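Local coordinates for protein inactive glucansucrase (Lactobacillus reuteri, PDB 5JBD) that is an inactive member of glycosyl hydrolase family 70, a large elongated protein that is built round a TIM barrel and holds a calcium ion, at residues A[760-765]-A[836-841]; A[493-498]-A[618-623]. One frame throughout, in Å; residues are numbered along the deposited sequence.

Contact 1 of 2, residues A[760-765]-A[836-841]; sequences EAVTVT and WSAKYQ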
loop_
_atom_site.group_PDB
_atom_site.type_symbol
_atom_site.label_atom_id
_atom_site.label_comp_id
_atom_site.label_asym_id
_atom_site.label_seq_id
_atom_site.Cartn_x
_atom_site.Cartn_y
_atom_site.Cartn_z
ATOM N N GLU A 760 5.838 22.598 -5.190
ATOM C CA GLU A 760 7.184 22.872 -5.652
ATOM C C GLU A 760 7.178 22.855 -7.175
ATOM O O GLU A 760 6.500 22.029 -7.781
ATOM C CB GLU A 760 8.137 21.807 -5.102
ATOM C CG GLU A 760 9.623 22.105 -5.290
ATOM C CD GLU A 760 10.538 21.020 -4.741
ATOM O OE1 GLU A 760 10.050 19.998 -4.184
ATOM O OE2 GLU A 760 11.769 21.188 -4.882
ATOM N N ALA A 761 7.919 23.771 -7.796
ATOM C CA ALA A 761 8.093 23.734 -9.244
ATOM C C ALA A 761 9.118 22.653 -9.558
ATOM O O ALA A 761 10.286 22.754 -9.168
ATOM C CB ALA A 761 8.531 25.081 -9.801
ATOM N N VAL A 762 8.664 21.612 -10.238
ATOM C CA VAL A 762 9.543 20.524 -10.695
ATOM C C VAL A 762 9.453 20.418 -12.210
ATOM O O VAL A 762 8.434 20.789 -12.789
ATOM C CB VAL A 762 9.168 19.169 -10.054
ATOM C CG1 VAL A 762 9.609 19.140 -8.604
ATOM C CG2 VAL A 762 7.677 18.877 -10.154
ATOM N N THR A 763 10.515 19.935 -12.844
ATOM C CA THR A 763 10.508 19.684 -14.272
ATOM C C THR A 763 10.175 18.202 -14.482
ATOM O O THR A 763 10.845 17.325 -13.907
ATOM C CB THR A 763 11.847 20.065 -14.899
ATOM O OG1 THR A 763 12.128 21.445 -14.613
ATOM C CG2 THR A 763 11.808 19.871 -16.408
ATOM N N VAL A 764 9.143 17.925 -15.288
ATOM C CA VAL A 764 8.608 16.556 -15.419
ATOM C C VAL A 764 8.385 16.044 -16.842
ATOM O O VAL A 764 8.314 16.809 -17.800
ATOM C CB VAL A 764 7.275 16.388 -14.653
ATOM C CG1 VAL A 764 7.400 16.912 -13.224
ATOM C CG2 VAL A 764 6.106 17.053 -15.376
ATOM N N THR A 765 8.259 14.718 -16.945
ATOM C CA THR A 765 8.000 14.028 -18.211
ATOM C C THR A 765 6.975 12.927 -17.947
ATOM O O THR A 765 7.039 12.236 -16.920
ATOM C CB THR A 765 9.298 13.430 -18.786
ATOM O OG1 THR A 765 10.183 14.495 -19.140
ATOM C CG2 THR A 765 9.036 12.570 -20.020
ATOM N N TRP A 836 10.746 16.556 3.569
ATOM C CA TRP A 836 10.786 15.930 2.236
ATOM C C TRP A 836 10.557 16.992 1.168
ATOM O O TRP A 836 9.807 17.938 1.377
ATOM C CB TRP A 836 9.742 14.793 2.103
ATOM C CG TRP A 836 10.008 13.654 3.045
ATOM C CD1 TRP A 836 9.447 13.456 4.274
ATOM C CD2 TRP A 836 10.932 12.582 2.848
ATOM N NE1 TRP A 836 9.973 12.331 4.859
ATOM C CE2 TRP A 836 10.883 11.768 4.005
ATOM C CE3 TRP A 836 11.805 12.236 1.811
ATOM C CZ2 TRP A 836 11.666 10.606 4.143
ATOM C CZ3 TRP A 836 12.592 11.081 1.946
ATOM C CH2 TRP A 836 12.518 10.286 3.104
ATOM N N SER A 837 11.215 16.827 0.030
ATOM C CA SER A 837 10.980 17.656 -1.151
ATOM C C SER A 837 11.413 16.856 -2.393
ATOM O O SER A 837 11.883 15.722 -2.259
ATOM C CB SER A 837 11.730 18.985 -1.032
ATOM O OG SER A 837 13.122 18.814 -1.201
ATOM N N ALA A 838 11.260 17.444 -3.585
ATOM C CA ALA A 838 11.429 16.719 -4.850
ATOM C C ALA A 838 12.818 16.131 -5.058
ATOM O O ALA A 838 12.957 15.076 -5.695
ATOM C CB ALA A 838 11.070 17.610 -6.026
ATOM N N LYS A 839 13.843 16.788 -4.517
ATOM C CA LYS A 839 15.208 16.288 -4.665
ATOM C C LYS A 839 15.402 14.871 -4.107
ATOM O O LYS A 839 16.321 14.185 -4.537
ATOM C CB LYS A 839 16.235 17.253 -4.063
ATOM C CG LYS A 839 16.277 17.325 -2.551
ATOM C CD LYS A 839 17.245 18.424 -2.118
ATOM C CE LYS A 839 17.412 18.460 -0.610
ATOM N NZ LYS A 839 18.209 19.642 -0.172
ATOM N N TYR A 840 14.531 14.444 -3.180
ATOM C CA TYR A 840 14.547 13.091 -2.622
ATOM C C TYR A 840 13.507 12.136 -3.237
ATOM O O TYR A 840 13.248 11.055 -2.671
ATOM C CB TYR A 840 14.333 13.160 -1.097
ATOM C CG TYR A 840 15.427 13.858 -0.336
ATOM C CD1 TYR A 840 16.771 13.529 -0.542
ATOM C CD2 TYR A 840 15.132 14.849 0.604
ATOM C CE1 TYR A 840 17.772 14.169 0.155
ATOM C CE2 TYR A 840 16.137 15.498 1.307
ATOM C CZ TYR A 840 17.450 15.154 1.081
ATOM O OH TYR A 840 18.465 15.782 1.768
ATOM N N GLN A 841 12.941 12.507 -4.390
ATOM C CA GLN A 841 11.809 11.789 -5.005
ATOM C C GLN A 841 12.077 11.502 -6.485
ATOM O O GLN A 841 12.714 12.313 -7.178
ATOM C CB GLN A 841 10.523 12.620 -4.861
ATOM C CG GLN A 841 10.125 12.836 -3.413
ATOM C CD GLN A 841 8.994 13.837 -3.233
ATOM O OE1 GLN A 841 8.167 14.052 -4.122
ATOM N NE2 GLN A 841 8.943 14.435 -2.054
HETATM O O HOH W 1 13.595 19.554 -3.673
#
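A838 and E760 bury most of the surface here, and one hydrogen bond joins them. A838 N donates it to E760 OE1, 2.9 Å away. The bond is fairly straight, 157° at the hydrogen. It uses the syn lone pair of OE1, the one facing OE2. The E760 side chain reaches the turn because CG lies anti to the backbone N (chi1 -169°) and the chain stays extended beyond it. OE1 also takes a hydrogen bond with T790 OG1, on the adjacent strand 784-791.

OE2 works through a water. The water donates to E760 OE2 at 2.7 Å and accepts from K839 N. It also bonds S837 OG at 2.6 Å. One carboxylate therefore serves two successive amides of the turn, one directly and one through water. This would favour its charged form.

The A838 methyl packs against both the E760 carboxylate and V762. Its CB is 3.2 Å from E760 OE1 and 3.3 Å from V762 CG1, a tight carbon pair. S837 CB adds a looser contact with OE1.

Within the turn, Y840 N bonds S837 O and Q841 N bonds A838 O. Such bonds between residues three apart belong to a 3-10 turn. The turn leads into strand 841-845 and leans on strand 758-767 of the same antiparallel sheet, with strand 193-197 running between the two.

Contact 2 of 2, residues A[493-498]-A[618-623]; sequences RKQFVS and PVISGD
The F496 ring is the centre of this contact. Q495 CB lies on one face, 3.6 Å above the plane and offset toward the rim. The CD1 methyl of I620 approaches obliquely on the same side of the ring plane as Q495 CB. P618 lies on the other side of that plane, where its carbonyl oxygen also comes in obliquely. P618 O is 3.6 Å from F496 CE1 and equally near CZ, so it meets the far end of the ring. The proline ring comes in lower down the same side chain, with CD 3.8 Å from F496 CD1.

The I620 side chain points back at the oncoming F496 ring. With chi1 at 57° and chi2 at 166°, it stretches out to put CD1 3.8 Å from F496 CZ. CG2 adds a looser touch, 4.1 Å from F496 CE1. CD1 also brushes the amide end of Q495, 4.2 Å from NE2.

No direct hydrogen bond crosses between the segments. One water bridges them instead. It accepts from Q495 NE2 at 2.9 Å and donates to D623 OD1 at 3.0 Å. The contact is thus mostly apolar round F496, with one carbonyl oxygen at the ring, and water-linked toward its more exposed end.

F496 is the last residue of helix 483-496, and the V497 N to R493 O bond closes its final turn. Q624 NE2 bonds the carbonyl of Q495, and F496 shares a backbone bond with G536. On the other side, P618 ends strand 612-618, and V619 pairs its backbone with Q564. The contact therefore packs the end of a helix against the chain leaving an antiparallel sheet, beside strand 564-571.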
loop_
_atom_site.group_PDB
_atom_site.type_symbol
_atom_site.label_atom_id
_atom_site.label_comp_id
_atom_site.label_asym_id
_atom_site.label_seq_id
_atom_site.Cartn_x
_atom_site.Cartn_y
_atom_site.Cartn_z
ATOM N N ARG A 493 -2.838 -26.739 14.791
ATOM C CA ARG A 493 -1.499 -26.572 14.237
ATOM C C ARG A 493 -0.443 -26.560 15.344
ATOM O O ARG A 493 0.583 -27.259 15.241
ATOM C CB ARG A 493 -1.386 -25.303 13.413
ATOM C CG ARG A 493 -0.038 -25.167 12.700
ATOM C CD ARG A 493 0.021 -23.883 11.889
ATOM N NE ARG A 493 1.146 -23.873 10.967
ATOM C CZ ARG A 493 2.352 -23.349 11.204
ATOM N NH1 ARG A 493 2.648 -22.767 12.372
ATOM N NH2 ARG A 493 3.278 -23.434 10.253
ATOM N N LYS A 494 -0.674 -25.749 16.379
ATOM C CA LYS A 494 0.278 -25.627 17.474
ATOM C C LYS A 494 0.484 -26.970 18.189
ATOM O O LYS A 494 1.599 -27.292 18.600
ATOM C CB LYS A 494 -0.154 -24.529 18.471
ATOM C CG LYS A 494 0.834 -24.331 19.609
ATOM C CD LYS A 494 0.415 -23.238 20.583
ATOM C CE LYS A 494 1.505 -23.047 21.627
ATOM N NZ LYS A 494 1.199 -21.940 22.574
ATOM N N GLN A 495 -0.587 -27.744 18.325
ATOM C CA GLN A 495 -0.518 -29.034 19.007
ATOM C C GLN A 495 0.108 -30.163 18.184
ATOM O O GLN A 495 0.719 -31.064 18.760
ATOM C CB GLN A 495 -1.917 -29.487 19.463
ATOM C CG GLN A 495 -2.633 -28.564 20.434
ATOM C CD GLN A 495 -3.992 -29.126 20.821
ATOM O OE1 GLN A 495 -4.847 -29.354 19.970
ATOM N NE2 GLN A 495 -4.175 -29.390 22.096
ATOM N N PHE A 496 -0.071 -30.137 16.860
ATOM C CA PHE A 496 0.153 -31.331 16.052
ATOM C C PHE A 496 1.077 -31.217 14.841
ATOM O O PHE A 496 1.682 -32.216 14.466
ATOM C CB PHE A 496 -1.203 -31.895 15.587
ATOM C CG PHE A 496 -2.103 -32.340 16.712
ATOM C CD1 PHE A 496 -1.757 -33.434 17.509
ATOM C CD2 PHE A 496 -3.314 -31.701 16.944
ATOM C CE1 PHE A 496 -2.590 -33.851 18.529
ATOM C CE2 PHE A 496 -4.148 -32.116 17.979
ATOM C CZ PHE A 496 -3.791 -33.191 18.767
ATOM N N VAL A 497 1.193 -30.032 14.249
ATOM C CA VAL A 497 1.824 -29.896 12.936
ATOM C C VAL A 497 3.353 -29.785 13.051
ATOM O O VAL A 497 3.884 -28.771 13.509
ATOM C CB VAL A 497 1.200 -28.724 12.164
ATOM C CG1 VAL A 497 1.984 -28.389 10.911
ATOM C CG2 VAL A 497 -0.240 -29.054 11.823
ATOM N N SER A 498 4.036 -30.864 12.657
ATOM C CA SER A 498 5.498 -30.928 12.624
ATOM C C SER A 498 5.911 -32.165 11.825
ATOM O O SER A 498 5.065 -32.998 11.516
ATOM C CB SER A 498 6.094 -30.968 14.037
ATOM O OG SER A 498 7.509 -30.833 14.033
ATOM N N PRO A 618 -3.914 -37.134 16.116
ATOM C CA PRO A 618 -3.852 -38.125 17.194
ATOM C C PRO A 618 -4.713 -37.792 18.424
ATOM O O PRO A 618 -4.839 -36.631 18.803
ATOM C CB PRO A 618 -2.363 -38.138 17.576
ATOM C CG PRO A 618 -1.653 -37.699 16.328
ATOM C CD PRO A 618 -2.567 -36.699 15.691
ATOM N N VAL A 619 -5.315 -38.822 19.008
ATOM C CA VAL A 619 -5.966 -38.732 20.315
ATOM C C VAL A 619 -4.856 -38.483 21.347
ATOM O O VAL A 619 -3.855 -39.194 21.341
ATOM C CB VAL A 619 -6.700 -40.057 20.668
ATOM C CG1 VAL A 619 -7.172 -40.063 22.124
ATOM C CG2 VAL A 619 -7.885 -40.291 19.728
ATOM N N ILE A 620 -5.039 -37.487 22.208
ATOM C CA ILE A 620 -4.084 -37.167 23.282
ATOM C C ILE A 620 -4.779 -36.800 24.593
ATOM O O ILE A 620 -5.978 -36.504 24.610
ATOM C CB ILE A 620 -3.174 -35.981 22.898
ATOM C CG1 ILE A 620 -4.007 -34.737 22.544
ATOM C CG2 ILE A 620 -2.279 -36.365 21.739
ATOM C CD1 ILE A 620 -3.198 -33.454 22.481
ATOM N N SER A 621 -4.005 -36.861 25.679
ATOM C CA SER A 621 -4.405 -36.403 26.995
ATOM C C SER A 621 -3.757 -35.026 27.231
ATOM O O SER A 621 -2.527 -34.846 27.077
ATOM C CB SER A 621 -3.911 -37.392 28.044
ATOM O OG SER A 621 -4.076 -36.928 29.360
ATOM N N GLY A 622 -4.609 -34.071 27.577
ATOM C CA GLY A 622 -4.221 -32.723 27.969
ATOM C C GLY A 622 -3.538 -31.944 26.862
ATOM O O GLY A 622 -3.862 -32.125 25.687
ATOM N N ASP A 623 -2.596 -31.088 27.246
ATOM C CA ASP A 623 -2.011 -30.124 26.326
ATOM C C ASP A 623 -0.759 -30.646 25.643
ATOM O O ASP A 623 0.020 -31.401 26.224
ATOM C CB ASP A 623 -1.676 -28.819 27.060
ATOM C CG ASP A 623 -2.911 -28.100 27.565
ATOM O OD1 ASP A 623 -3.885 -27.964 26.781
ATOM O OD2 ASP A 623 -2.902 -27.675 28.749
HETATM O O HOH W 2 -2.681 -27.865 24.040
#

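The contacts lie on opposite sides of the chain's centre. Their centres are 58 Å apart, and their nearest atoms are about 36 Å apart. Both segments of contact 2 precede those of contact 1 in the chain. They share no helix, strand or sheet. Contact 2 follows barrel strand 460-464. Its two segments bracket the run that builds most of an antiparallel sheet, and the chain then returns to the barrel at strand 652-654. Contact 1 follows barrel strand 743-748 and belongs to the other antiparallel sheet. That sheet combines early and late strands. This fits the circularly permuted barrel of family 70, whose barrel strands also come from both parts of the chain.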